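Local structure of ribosomal RNA small subunit methyltransferase Nep1 (Archaeoglobus fulgidus, 3O7B) at residues Leu37-Gln42 and Lys63-Asp68; Gly177-Ser182 and Lys213-Gly218. The protein probably methylates N1 of a specific pseudouridine in 16S ribosomal RNA during ribosome biogenesis, with S-adenosylmethionine as the methyl donor, working as a homodimer. All blocks are in the same frame, centred on the assembly; numbering follows the deposited sequence.

Contact 1 of 2, residues Leu37-Gln42 and Lys63-Asp68; sequences LELIPQ and KILLDD
Leu39 and Leu65 form a single beta bridge between two loops on either side of helix 48-57, the first of them following strand 28-35. Two backbone bonds carry the bridge. Leu66 N gives to Glu38 O at 2.8 Å, almost straight at 172°. Ile40 N gives to Ile64 O at 2.9 Å, more bent at 146°. The packing is tight round Ile64 O and along Ile40. Ile40 CG1 sits 3.4 Å from Ile64 O, and its CD1 runs alongside Ile64 to reach CG2 at 3.7 Å. Leu66 points toward the other loop, with CG anti to its N (chi1 -172°). This sets CD1 near Ile40 CG1 and CD2 near Pro41 CD. Glu38 lies alongside the same leucine, its OE2 3.6 Å from Leu66 CD2, while its OE1 forms a salt bridge with Arg84. Losing this carboxylate to an alanine here would probably leave Arg84 without that mate and bare one flank of Leu66. The other end is looser. Leu37 CD1 meets Leu65 CD2 only at 4.1 Å, and a water bridges Glu38 N to Leu66 O. The chemistry is therefore mainly apolar, with backbone bonds setting the register and one buried charge paired outside the two loops.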
loop_
_atom_site.group_PDB
_atom_site.type_symbol
_atom_site.label_atom_id
_atom_site.label_comp_id
_atom_site.label_asym_id
_atom_site.label_seq_id
_atom_site.Cartn_x
_atom_site.Cartn_y
_atom_site.Cartn_z
ATOM N N LEU A 37 -3.784 -2.708 15.303
ATOM C CA LEU A 37 -2.957 -1.605 15.747
ATOM C C LEU A 37 -3.036 -1.527 17.268
ATOM O O LEU A 37 -4.068 -1.143 17.832
ATOM C CB LEU A 37 -3.504 -0.345 15.101
ATOM C CG LEU A 37 -2.735 0.934 14.926
ATOM C CD1 LEU A 37 -1.596 0.707 13.947
ATOM C CD2 LEU A 37 -3.705 1.948 14.381
ATOM N N GLU A 38 -1.950 -1.920 17.917
ATOM C CA GLU A 38 -1.863 -1.915 19.377
ATOM C C GLU A 38 -0.416 -1.956 19.827
ATOM O O GLU A 38 0.460 -2.456 19.100
ATOM C CB GLU A 38 -2.622 -3.121 19.966
ATOM C CG GLU A 38 -1.932 -4.469 19.793
ATOM C CD GLU A 38 -2.831 -5.625 20.155
ATOM O OE1 GLU A 38 -3.367 -5.603 21.288
ATOM O OE2 GLU A 38 -3.014 -6.535 19.323
ATOM N N LEU A 39 -0.172 -1.464 21.038
ATOM C CA LEU A 39 1.124 -1.620 21.668
ATOM C C LEU A 39 1.291 -3.050 22.195
ATOM O O LEU A 39 0.311 -3.782 22.355
ATOM C CB LEU A 39 1.299 -0.589 22.791
ATOM C CG LEU A 39 1.212 0.876 22.356
ATOM C CD1 LEU A 39 1.291 1.804 23.560
ATOM C CD2 LEU A 39 2.288 1.203 21.327
ATOM N N ILE A 40 2.530 -3.454 22.439
ATOM C CA ILE A 40 2.790 -4.815 22.903
ATOM C C ILE A 40 2.003 -5.064 24.208
ATOM O O ILE A 40 2.158 -4.293 25.163
ATOM C CB ILE A 40 4.308 -5.065 23.079
ATOM C CG1 ILE A 40 5.011 -5.029 21.708
ATOM C CG2 ILE A 40 4.555 -6.425 23.747
ATOM C CD1 ILE A 40 6.537 -5.074 21.770
ATOM N N PRO A 41 1.133 -6.103 24.233
ATOM C CA PRO A 41 0.367 -6.419 25.442
ATOM C C PRO A 41 1.260 -6.754 26.632
ATOM O O PRO A 41 2.332 -7.349 26.481
ATOM C CB PRO A 41 -0.456 -7.647 25.034
ATOM C CG PRO A 41 -0.548 -7.574 23.567
ATOM C CD PRO A 41 0.781 -7.011 23.133
ATOM N N GLN A 42 0.777 -6.364 27.809
ATOM C CA GLN A 42 1.496 -6.455 29.073
ATOM C C GLN A 42 2.140 -7.818 29.292
ATOM O O GLN A 42 3.320 -7.907 29.639
ATOM C CB GLN A 42 0.523 -6.173 30.229
ATOM C CG GLN A 42 -0.681 -5.263 29.880
ATOM C CD GLN A 42 -1.582 -5.823 28.763
ATOM O OE1 GLN A 42 -1.863 -7.033 28.705
ATOM N NE2 GLN A 42 -2.026 -4.940 27.868
ATOM N N LYS A 63 6.054 0.687 24.894
ATOM C CA LYS A 63 5.941 1.794 23.937
ATOM C C LYS A 63 5.964 1.342 22.468
ATOM O O LYS A 63 5.799 2.164 21.558
ATOM C CB LYS A 63 7.076 2.801 24.163
ATOM C CG LYS A 63 7.237 3.287 25.604
ATOM C CD LYS A 63 6.010 4.035 26.081
ATOM C CE LYS A 63 6.266 4.711 27.423
ATOM N NZ LYS A 63 7.196 5.859 27.286
ATOM N N ILE A 64 6.171 0.049 22.249
ATOM C CA ILE A 64 6.414 -0.484 20.901
ATOM C C ILE A 64 5.129 -1.061 20.309
ATOM O O ILE A 64 4.344 -1.728 20.999
ATOM C CB ILE A 64 7.532 -1.541 20.935
ATOM C CG1 ILE A 64 8.865 -0.876 21.313
ATOM C CG2 ILE A 64 7.664 -2.270 19.583
ATOM C CD1 ILE A 64 9.977 -1.855 21.661
ATOM N N LEU A 65 4.909 -0.769 19.025
ATOM C CA LEU A 65 3.755 -1.299 18.305
ATOM C C LEU A 65 3.955 -2.791 18.024
ATOM O O LEU A 65 5.033 -3.228 17.598
ATOM C CB LEU A 65 3.566 -0.539 16.986
ATOM C CG LEU A 65 2.175 -0.514 16.350
ATOM C CD1 LEU A 65 1.177 0.358 17.142
ATOM C CD2 LEU A 65 2.299 0.016 14.926
ATOM N N LEU A 66 2.912 -3.569 18.271
ATOM C CA LEU A 66 2.943 -5.003 18.012
ATOM C C LEU A 66 2.974 -5.293 16.507
ATOM O O LEU A 66 2.140 -4.781 15.756
ATOM C CB LEU A 66 1.739 -5.673 18.690
ATOM C CG LEU A 66 1.715 -7.203 18.688
ATOM C CD1 LEU A 66 2.844 -7.767 19.557
ATOM C CD2 LEU A 66 0.346 -7.746 19.120
ATOM N N ASP A 67 3.930 -6.112 16.097
ATOM C CA ASP A 67 4.226 -6.354 14.680
ATOM C C ASP A 67 4.679 -7.794 14.596
ATOM O O ASP A 67 5.764 -8.141 15.086
ATOM C CB ASP A 67 5.348 -5.399 14.241
ATOM C CG ASP A 67 5.778 -5.588 12.777
ATOM O OD1 ASP A 67 5.543 -6.655 12.172
ATOM O OD2 ASP A 67 6.389 -4.644 12.225
ATOM N N ASP A 68 3.854 -8.640 13.985
ATOM C CA ASP A 68 4.175 -10.067 13.989
ATOM C C ASP A 68 5.343 -10.480 13.093
ATOM O O ASP A 68 5.786 -11.627 13.162
ATOM C CB ASP A 68 2.924 -10.949 13.823
ATOM C CG ASP A 68 2.550 -11.231 12.388
ATOM O OD1 ASP A 68 3.056 -10.579 11.442
ATOM O OD2 ASP A 68 1.709 -12.142 12.214
HETATM O O HOH W 1 -0.437 -3.759 16.065
#

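Contact 2 of 2, residues Gly177-Ser182 and Lys213-Gly218; sequences GRFEFS and KEVSLG. With TYR (tyrosine), chain B; SAH (S-adenosyl-L-homocysteine), chain C.
Gly177 pairs with Val215 in a single beta bridge at the end of strand 212-215, an edge strand of the SPOUT methyltransferase sheet within this chain. Gly177 N gives a straight bond to Glu214 O (2.8 Å), arriving from above the carbonyl plane. Ser216 N returns one to Gly177 O. Phe179 points toward the strand. With CG beside its own N (chi1 -59°), its ring lies under the Lys213 chain. Lys213 CD stands over the ring centre, 3.6 Å from the centroid, a CH-pi contact. A bend at chi3 (-72°) carries Lys213 NZ to an off-centre cation-pi position. Glu214 O meets the ring edge, near its plane, at CE2. Phe181 begins helix 181-184 and crosses Leu217 at about a right angle. Leu217 CD2 touches the edge of that ring at CZ, 3.8 Å away, in the ring plane.

From Val215 onward the chain lines the cofactor pocket. Ser216 OG accepts from Gly218 N in an ST turn and is also hydrogen-bonded to Glu174 O. This hydroxyl lies 3.5 Å from CE2 of the bound tyrosine. CD1 of the tyrosine ring lies over one face of the Arg178 guanidinium, offset toward its rim. The hydrogen bonds from these segments to the adenine of S-adenosylhomocysteine all come from backbone atoms, while the Leu217 side chain packs against it. SAH N6 gives to Gly218 O, and Leu217 N gives to SAH N1 at 2.9 Å with an angle of 171°.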
loop_
_atom_site.group_PDB
_atom_site.type_symbol
_atom_site.label_atom_id
_atom_site.label_comp_id
_atom_site.label_asym_id
_atom_site.label_seq_id
_atom_site.Cartn_x
_atom_site.Cartn_y
_atom_site.Cartn_z
ATOM N N GLY A 177 -24.780 -8.384 0.377
ATOM C CA GLY A 177 -25.658 -8.368 -0.786
ATOM C C GLY A 177 -25.139 -7.593 -1.980
ATOM O O GLY A 177 -24.078 -6.958 -1.926
ATOM N N ARG A 178 -25.912 -7.645 -3.063
ATOM C CA ARG A 178 -25.559 -7.002 -4.320
ATOM C C ARG A 178 -26.405 -5.753 -4.517
ATOM O O ARG A 178 -27.647 -5.818 -4.531
ATOM C CB ARG A 178 -25.754 -7.974 -5.487
ATOM C CG ARG A 178 -24.922 -9.238 -5.365
ATOM C CD ARG A 178 -25.271 -10.238 -6.451
ATOM N NE ARG A 178 -24.977 -9.723 -7.788
ATOM C CZ ARG A 178 -24.957 -10.464 -8.894
ATOM N NH1 ARG A 178 -25.211 -11.768 -8.836
ATOM N NH2 ARG A 178 -24.677 -9.898 -10.062
ATOM N N PHE A 179 -25.731 -4.615 -4.651
ATOM C CA PHE A 179 -26.412 -3.328 -4.705
ATOM C C PHE A 179 -25.803 -2.413 -5.765
ATOM O O PHE A 179 -24.632 -2.555 -6.121
ATOM C CB PHE A 179 -26.371 -2.641 -3.330
ATOM C CG PHE A 179 -27.014 -3.436 -2.213
ATOM C CD1 PHE A 179 -28.397 -3.407 -2.021
ATOM C CD2 PHE A 179 -26.237 -4.201 -1.347
ATOM C CE1 PHE A 179 -28.999 -4.141 -0.987
ATOM C CE2 PHE A 179 -26.823 -4.939 -0.307
ATOM C CZ PHE A 179 -28.208 -4.910 -0.127
ATOM N N GLU A 180 -26.613 -1.479 -6.259
ATOM C CA GLU A 180 -26.161 -0.426 -7.167
ATOM C C GLU A 180 -25.465 0.670 -6.355
ATOM O O GLU A 180 -26.023 1.176 -5.375
ATOM C CB GLU A 180 -27.355 0.148 -7.935
ATOM C CG GLU A 180 -26.982 0.978 -9.165
ATOM C CD GLU A 180 -28.174 1.687 -9.813
ATOM O OE1 GLU A 180 -29.321 1.530 -9.328
ATOM O OE2 GLU A 180 -27.957 2.415 -10.811
ATOM N N PHE A 181 -24.251 1.037 -6.762
ATOM C CA PHE A 181 -23.449 2.000 -6.000
ATOM C C PHE A 181 -24.015 3.418 -6.003
ATOM O O PHE A 181 -23.886 4.138 -5.012
ATOM C CB PHE A 181 -21.979 1.977 -6.439
ATOM C CG PHE A 181 -21.183 0.876 -5.800
ATOM C CD1 PHE A 181 -20.701 1.015 -4.498
ATOM C CD2 PHE A 181 -20.933 -0.307 -6.486
ATOM C CE1 PHE A 181 -19.974 -0.007 -3.892
ATOM C CE2 PHE A 181 -20.205 -1.336 -5.887
ATOM C CZ PHE A 181 -19.727 -1.182 -4.588
ATOM N N SER A 182 -24.658 3.805 -7.102
ATOM C CA SER A 182 -25.311 5.108 -7.194
ATOM C C SER A 182 -26.419 5.241 -6.152
ATOM O O SER A 182 -26.719 6.346 -5.692
ATOM C CB SER A 182 -25.870 5.336 -8.598
ATOM O OG SER A 182 -26.787 4.316 -8.946
ATOM N N LYS A 213 -26.166 -1.942 6.256
ATOM C CA LYS A 213 -26.386 -2.761 5.068
ATOM C C LYS A 213 -25.080 -3.469 4.768
ATOM O O LYS A 213 -24.027 -2.822 4.753
ATOM C CB LYS A 213 -26.770 -1.872 3.904
ATOM C CG LYS A 213 -26.940 -2.621 2.595
ATOM C CD LYS A 213 -27.508 -1.709 1.520
ATOM C CE LYS A 213 -28.981 -1.365 1.753
ATOM N NZ LYS A 213 -29.423 -0.269 0.843
ATOM N N GLU A 214 -25.139 -4.773 4.531
ATOM C CA GLU A 214 -23.942 -5.558 4.216
ATOM C C GLU A 214 -23.792 -5.661 2.723
ATOM O O GLU A 214 -24.718 -6.098 2.025
ATOM C CB GLU A 214 -24.024 -6.969 4.775
ATOM C CG GLU A 214 -24.167 -7.050 6.251
ATOM C CD GLU A 214 -24.179 -8.479 6.731
ATOM O OE1 GLU A 214 -24.621 -9.364 5.957
ATOM O OE2 GLU A 214 -23.744 -8.712 7.877
ATOM N N VAL A 215 -22.609 -5.278 2.238
ATOM C CA VAL A 215 -22.364 -5.179 0.798
ATOM C C VAL A 215 -21.205 -6.088 0.402
ATOM O O VAL A 215 -20.108 -6.028 0.990
ATOM C CB VAL A 215 -22.046 -3.721 0.369
ATOM C CG1 VAL A 215 -21.869 -3.623 -1.151
ATOM C CG2 VAL A 215 -23.135 -2.750 0.862
ATOM N N SER A 216 -21.468 -6.956 -0.574
ATOM C CA SER A 216 -20.445 -7.844 -1.103
ATOM C C SER A 216 -19.960 -7.341 -2.463
ATOM O O SER A 216 -20.735 -6.806 -3.258
ATOM C CB SER A 216 -20.971 -9.275 -1.237
ATOM O OG SER A 216 -19.947 -10.125 -1.738
ATOM N N LEU A 217 -18.661 -7.485 -2.705
ATOM C CA LEU A 217 -18.088 -7.165 -4.010
ATOM C C LEU A 217 -18.006 -8.397 -4.914
ATOM O O LEU A 217 -17.844 -8.268 -6.126
ATOM C CB LEU A 217 -16.697 -6.550 -3.858
ATOM C CG LEU A 217 -16.628 -5.226 -3.095
ATOM C CD1 LEU A 217 -15.166 -4.783 -2.986
ATOM C CD2 LEU A 217 -17.481 -4.152 -3.754
ATOM N N GLY A 218 -18.116 -9.577 -4.324
ATOM C CA GLY A 218 -18.001 -10.820 -5.091
ATOM C C GLY A 218 -17.898 -12.061 -4.230
ATOM O O GLY A 218 -17.876 -11.980 -2.997
HETATM N N TYR B . -19.419 -8.168 -9.306
HETATM C CA TYR B . -20.340 -9.316 -9.063
HETATM C C TYR B . -21.122 -9.639 -10.337
HETATM O O TYR B . -21.401 -8.753 -11.150
HETATM C CB TYR B . -21.307 -8.987 -7.919
HETATM C CG TYR B . -21.566 -10.126 -6.947
HETATM C CD1 TYR B . -21.962 -11.388 -7.396
HETATM C CD2 TYR B . -21.438 -9.930 -5.569
HETATM C CE1 TYR B . -22.209 -12.429 -6.503
HETATM C CE2 TYR B . -21.683 -10.966 -4.665
HETATM C CZ TYR B . -22.069 -12.211 -5.141
HETATM O OH TYR B . -22.314 -13.240 -4.258
HETATM O OXT TYR B . -21.497 -10.790 -10.590
HETATM N N SAH C . -13.008 -11.964 6.966
HETATM C CA SAH C . -11.785 -12.076 6.118
HETATM C CB SAH C . -10.611 -11.410 6.824
HETATM C CG SAH C . -10.566 -9.898 6.618
HETATM S SD SAH C . -10.475 -9.419 4.866
HETATM C C SAH C . -11.455 -13.524 5.771
HETATM O O SAH C . -12.223 -14.435 6.090
HETATM C "C5'" SAH C . -10.491 -7.607 4.937
HETATM C "C4'" SAH C . -11.824 -6.892 4.748
HETATM O "O4'" SAH C . -12.176 -6.785 3.381
HETATM C "C3'" SAH C . -13.021 -7.589 5.370
HETATM O "O3'" SAH C . -13.076 -7.391 6.761
HETATM C "C2'" SAH C . -14.158 -6.937 4.628
HETATM O "O2'" SAH C . -14.432 -5.640 5.166
HETATM C "C1'" SAH C . -13.587 -6.757 3.234
HETATM N N9 SAH C . -13.932 -7.814 2.245
HETATM C C8 SAH C . -13.220 -8.957 1.959
HETATM N N7 SAH C . -13.862 -9.623 0.963
HETATM C C5 SAH C . -14.944 -8.907 0.595
HETATM C C6 SAH C . -15.940 -9.113 -0.351
HETATM N N6 SAH C . -15.942 -10.203 -1.137
HETATM N N1 SAH C . -16.940 -8.180 -0.500
HETATM C C2 SAH C . -16.976 -7.055 0.304
HETATM N N3 SAH C . -15.990 -6.862 1.245
HETATM C C4 SAH C . -15.001 -7.770 1.400
HETATM O O HOH W 2 -22.443 -4.540 -4.512
#

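The chain's centre lies between contacts 1 and 2. Their centres are 35 Å apart, and their nearest atoms about 22 Å, so they do not touch. Contact 1 is complete in the sequence well before contact 2 begins. Contact 2 forms part of the cofactor pocket: the side chain of Val215 is about 4 Å from that of Phe172, and Gly194 N and Gly199 O are hydrogen-bonded to S-adenosylhomocysteine. Contact 1 lies nearer the predicted RNA site. The side chain of Leu66 is about 9 Å from that of Arg86, predicted to meet the rRNA, and that of Leu65 is about 9 Å from that of Asp88, predicted to stabilise Arg86.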